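Local coordinates for Tlr1789 protein (Thermosynechococcus elongatus, PDB 2X8X) that is an Omp85-family protein that probably takes part in inserting proteins into the outer membrane, its N-terminal POTRA domains, the part described here, probably helping to receive them, at residues R160-E165 against N229-N234. Numbering follows the deposited sequence.
Sequences RFLNKE and NIKERN
Phe161 and Ile230 project together from one face of the three-stranded mixed sheet of the third POTRA domain, where strand 154-161 runs parallel to the central strand 224-232. The ring's CE2 meets Ile230 CG2 at 4.0 Å, and CD1 of the isoleucine reaches CE2 and CZ. Ile178 of helix 175-179 touches both side chains, in keeping with the POTRA arrangement of helices packed on one sheet face. The Glu232 carboxylate is inclined across the same ring, its plane turned 57° from it, OE1 3.3 Å from Phe161 CD2. A loop holds this group, OE1 taking the backbone N of Arg172 and OE2 that of Thr173. On the other face Arg160 and Asn229 run alongside each other; Asn229 OD1 lies 3.8 Å from Arg160 CB, while Arg160 NH2 makes a salt bridge with Glu216 of strand 208-217. The Leu162 side chain slants across that of Asn229, its CD1 touching Asn229 CB. Two backbone bonds join the strands: Ile230 N gives a nearly straight one to Arg160 O (2.8 Å), and Leu162 N donates to Ile230 O. Beyond, the segments diverge, and Lys231, extended beyond CG, runs beside the carbonyls of the departing loop, CG 3.5 Å from Leu162 O and CD 3.7 Å from Asn163 O. One water links the diverging backbones, donating to Leu162 O at 2.8 Å and accepting from Glu232 N at 2.9 Å.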
ATOM      1  N   ARG A 160     -25.765   8.910  18.583  1.00 18.98           N
ATOM      2  CA  ARG A 160     -26.495  10.159  18.387  1.00 19.87           C
ATOM      3  C   ARG A 160     -27.998   9.824  18.215  1.00 19.09           C
ATOM      4  O   ARG A 160     -28.386   9.072  17.280  1.00 19.06           O
ATOM      5  CB  ARG A 160     -25.948  10.890  17.153  1.00 19.89           C
ATOM      6  CG  ARG A 160     -24.489  11.266  17.244  1.00 21.67           C
ATOM      7  CD  ARG A 160     -24.078  12.023  15.994  1.00 24.63           C
ATOM      8  NE  ARG A 160     -22.676  12.399  16.218  1.00 26.24           N
ATOM      9  CZ  ARG A 160     -21.807  12.660  15.261  1.00 26.52           C
ATOM     10  NH1 ARG A 160     -22.172  12.624  13.991  1.00 27.23           N
ATOM     11  NH2 ARG A 160     -20.561  12.943  15.575  1.00 30.57           N
ATOM     12  N   PHE A 161     -28.818  10.285  19.140  1.00 19.34           N
ATOM     13  CA  PHE A 161     -30.249  10.036  19.066  1.00 19.15           C
ATOM     14  C   PHE A 161     -30.982  11.074  18.228  1.00 20.71           C
ATOM     15  O   PHE A 161     -30.730  12.263  18.347  1.00 19.60           O
ATOM     16  CB  PHE A 161     -30.811   9.833  20.478  1.00 18.64           C
ATOM     17  CG  PHE A 161     -30.198   8.613  21.183  1.00 18.54           C
ATOM     18  CD1 PHE A 161     -28.960   8.708  21.812  1.00 20.68           C
ATOM     19  CD2 PHE A 161     -30.853   7.376  21.173  1.00 21.24           C
ATOM     20  CE1 PHE A 161     -28.354   7.580  22.457  1.00 21.82           C
ATOM     21  CE2 PHE A 161     -30.282   6.235  21.823  1.00 18.75           C
ATOM     22  CZ  PHE A 161     -29.033   6.340  22.441  1.00 20.75           C
ATOM     23  N   LEU A 162     -31.897  10.634  17.366  1.00 21.56           N
ATOM     24  CA  LEU A 162     -32.496  11.544  16.388  1.00 23.28           C
ATOM     25  C   LEU A 162     -33.963  11.299  16.322  1.00 25.97           C
ATOM     26  O   LEU A 162     -34.368  10.139  16.451  1.00 26.58           O
ATOM     27  CB  LEU A 162     -31.916  11.309  14.990  1.00 23.23           C
ATOM     28  CG  LEU A 162     -30.399  11.242  14.789  1.00 23.76           C
ATOM     29  CD1 LEU A 162     -30.094  10.809  13.338  1.00 22.98           C
ATOM     30  CD2 LEU A 162     -29.623  12.540  15.153  1.00 20.56           C
ATOM     31  N   ASN A 163     -34.777  12.357  16.144  1.00 27.64           N
ATOM     32  CA  ASN A 163     -36.244  12.195  16.034  1.00 30.51           C
ATOM     33  C   ASN A 163     -36.550  11.755  14.615  1.00 32.80           C
ATOM     34  O   ASN A 163     -35.627  11.585  13.815  1.00 33.08           O
ATOM     35  CB  ASN A 163     -36.988  13.506  16.355  1.00 28.72           C
ATOM     36  CG  ASN A 163     -36.582  14.685  15.435  1.00 29.33           C
ATOM     37  OD1 ASN A 163     -35.984  14.519  14.346  1.00 28.29           O
ATOM     38  ND2 ASN A 163     -36.895  15.896  15.892  1.00 29.99           N
ATOM     39  N   LYS A 164     -37.830  11.604  14.268  1.00 37.21           N
ATOM     40  CA  LYS A 164     -38.175  11.267  12.856  1.00 40.04           C
ATOM     41  C   LYS A 164     -37.524  12.200  11.786  1.00 40.86           C
ATOM     42  O   LYS A 164     -36.917  11.702  10.807  1.00 41.34           O
ATOM     43  CB  LYS A 164     -39.700  11.141  12.615  1.00 40.47           C
ATOM     44  CG  LYS A 164     -40.066  10.251  11.351  1.00 43.48           C
ATOM     45  CD  LYS A 164     -39.092  10.511  10.145  1.00 48.07           C
ATOM     46  CE  LYS A 164     -39.183   9.549   8.948  1.00 50.33           C
ATOM     47  NZ  LYS A 164     -40.449   9.760   8.173  1.00 53.94           N
ATOM     48  N   GLU A 165     -37.603  13.521  11.968  1.00 41.56           N
ATOM     49  CA  GLU A 165     -37.003  14.414  10.951  1.00 42.89           C
ATOM     50  C   GLU A 165     -35.463  14.231  10.734  1.00 41.71           C
ATOM     51  O   GLU A 165     -34.939  14.529   9.653  1.00 42.74           O
ATOM     52  CB  GLU A 165     -37.446  15.886  11.136  1.00 43.66           C
ATOM     53  CG  GLU A 165     -36.686  16.636  12.224  1.00 48.42           C
ATOM     54  CD  GLU A 165     -37.493  17.757  12.911  1.00 53.41           C
ATOM     55  OE1 GLU A 165     -38.728  17.854  12.688  1.00 56.30           O
ATOM     56  OE2 GLU A 165     -36.886  18.540  13.692  1.00 55.17           O
ATOM     57  N   ASN A 229     -26.342   6.408  14.483  1.00 22.52           N
ATOM     58  CA  ASN A 229     -27.392   7.379  14.399  1.00 21.68           C
ATOM     59  C   ASN A 229     -28.649   6.566  14.642  1.00 22.86           C
ATOM     60  O   ASN A 229     -28.999   5.670  13.820  1.00 21.12           O
ATOM     61  CB  ASN A 229     -27.418   7.986  12.999  1.00 22.49           C
ATOM     62  CG  ASN A 229     -26.245   8.956  12.768  1.00 22.62           C
ATOM     63  OD1 ASN A 229     -26.116   9.894  13.488  1.00 23.08           O
ATOM     64  ND2 ASN A 229     -25.355   8.650  11.829  1.00 24.89           N
ATOM     65  N   ILE A 230     -29.314   6.877  15.750  1.00 21.34           N
ATOM     66  CA  ILE A 230     -30.334   5.999  16.265  1.00 22.53           C
ATOM     67  C   ILE A 230     -31.622   6.715  16.400  1.00 21.47           C
ATOM     68  O   ILE A 230     -31.637   7.767  17.014  1.00 20.75           O
ATOM     69  CB  ILE A 230     -29.928   5.476  17.685  1.00 21.71           C
ATOM     70  CG1 ILE A 230     -28.641   4.637  17.626  1.00 23.87           C
ATOM     71  CG2 ILE A 230     -31.056   4.623  18.286  1.00 22.65           C
ATOM     72  CD1 ILE A 230     -28.094   4.350  19.068  1.00 19.45           C
ATOM     73  N   LYS A 231     -32.701   6.143  15.835  1.00 22.50           N
ATOM     74  CA  LYS A 231     -34.065   6.627  16.029  1.00 23.58           C
ATOM     75  C   LYS A 231     -34.833   5.603  16.858  1.00 24.44           C
ATOM     76  O   LYS A 231     -35.083   4.504  16.377  1.00 24.40           O
ATOM     77  CB  LYS A 231     -34.754   6.918  14.680  1.00 25.20           C
ATOM     78  CG  LYS A 231     -34.001   7.927  13.764  1.00 26.91           C
ATOM     79  CD  LYS A 231     -34.690   8.289  12.431  1.00 33.39           C
ATOM     80  CE  LYS A 231     -33.564   8.685  11.424  1.00 37.77           C
ATOM     81  NZ  LYS A 231     -33.934   9.521  10.249  1.00 37.97           N
ATOM     82  N   GLU A 232     -35.150   5.961  18.113  1.00 25.53           N
ATOM     83  CA  GLU A 232     -35.871   5.119  19.077  1.00 27.87           C
ATOM     84  C   GLU A 232     -37.361   5.146  18.768  1.00 29.72           C
ATOM     85  O   GLU A 232     -37.843   6.135  18.223  1.00 29.57           O
ATOM     86  CB  GLU A 232     -35.661   5.609  20.510  1.00 27.27           C
ATOM     87  CG  GLU A 232     -34.203   5.495  20.985  1.00 28.62           C
ATOM     88  CD  GLU A 232     -34.026   5.862  22.457  1.00 30.71           C
ATOM     89  OE1 GLU A 232     -33.700   7.032  22.754  1.00 29.75           O
ATOM     90  OE2 GLU A 232     -34.219   4.971  23.312  1.00 32.30           O
ATOM     91  N   ARG A 233     -38.071   4.066  19.079  1.00 32.20           N
ATOM     92  CA  ARG A 233     -39.557   3.998  18.876  1.00 36.06           C
ATOM     93  C   ARG A 233     -40.150   4.880  19.932  1.00 38.80           C
ATOM     94  O   ARG A 233     -39.789   4.722  21.096  1.00 39.51           O
ATOM     95  CB  ARG A 233     -40.103   2.611  19.224  1.00 34.67           C
ATOM     96  CG  ARG A 233     -39.877   1.526  18.275  1.00 34.10           C
ATOM     97  CD  ARG A 233     -40.091   0.172  18.977  1.00 34.21           C
ATOM     98  NE  ARG A 233     -41.437  -0.024  19.483  1.00 36.01           N
ATOM     99  CZ  ARG A 233     -41.772  -0.762  20.543  1.00 34.85           C
ATOM    100  NH1 ARG A 233     -40.878  -1.423  21.260  1.00 31.51           N
ATOM    101  NH2 ARG A 233     -43.039  -0.847  20.872  1.00 33.32           N
ATOM    102  N   ASN A 234     -41.060   5.780  19.591  1.00 43.63           N
ATOM    103  CA  ASN A 234     -41.592   6.694  20.634  1.00 47.23           C
ATOM    104  C   ASN A 234     -42.310   5.957  21.802  1.00 48.92           C
ATOM    105  O   ASN A 234     -42.414   4.719  21.813  1.00 49.27           O
ATOM    106  CB  ASN A 234     -42.464   7.812  20.020  1.00 47.69           C
ATOM    107  CG  ASN A 234     -42.361   9.169  20.797  1.00 49.89           C
ATOM    108  OD1 ASN A 234     -41.284   9.568  21.281  1.00 49.83           O
ATOM    109  ND2 ASN A 234     -43.497   9.872  20.899  1.00 50.27           N
TER
HETATM  110  O   HOH W   1     -34.488   8.693  18.870  1.00 25.81           O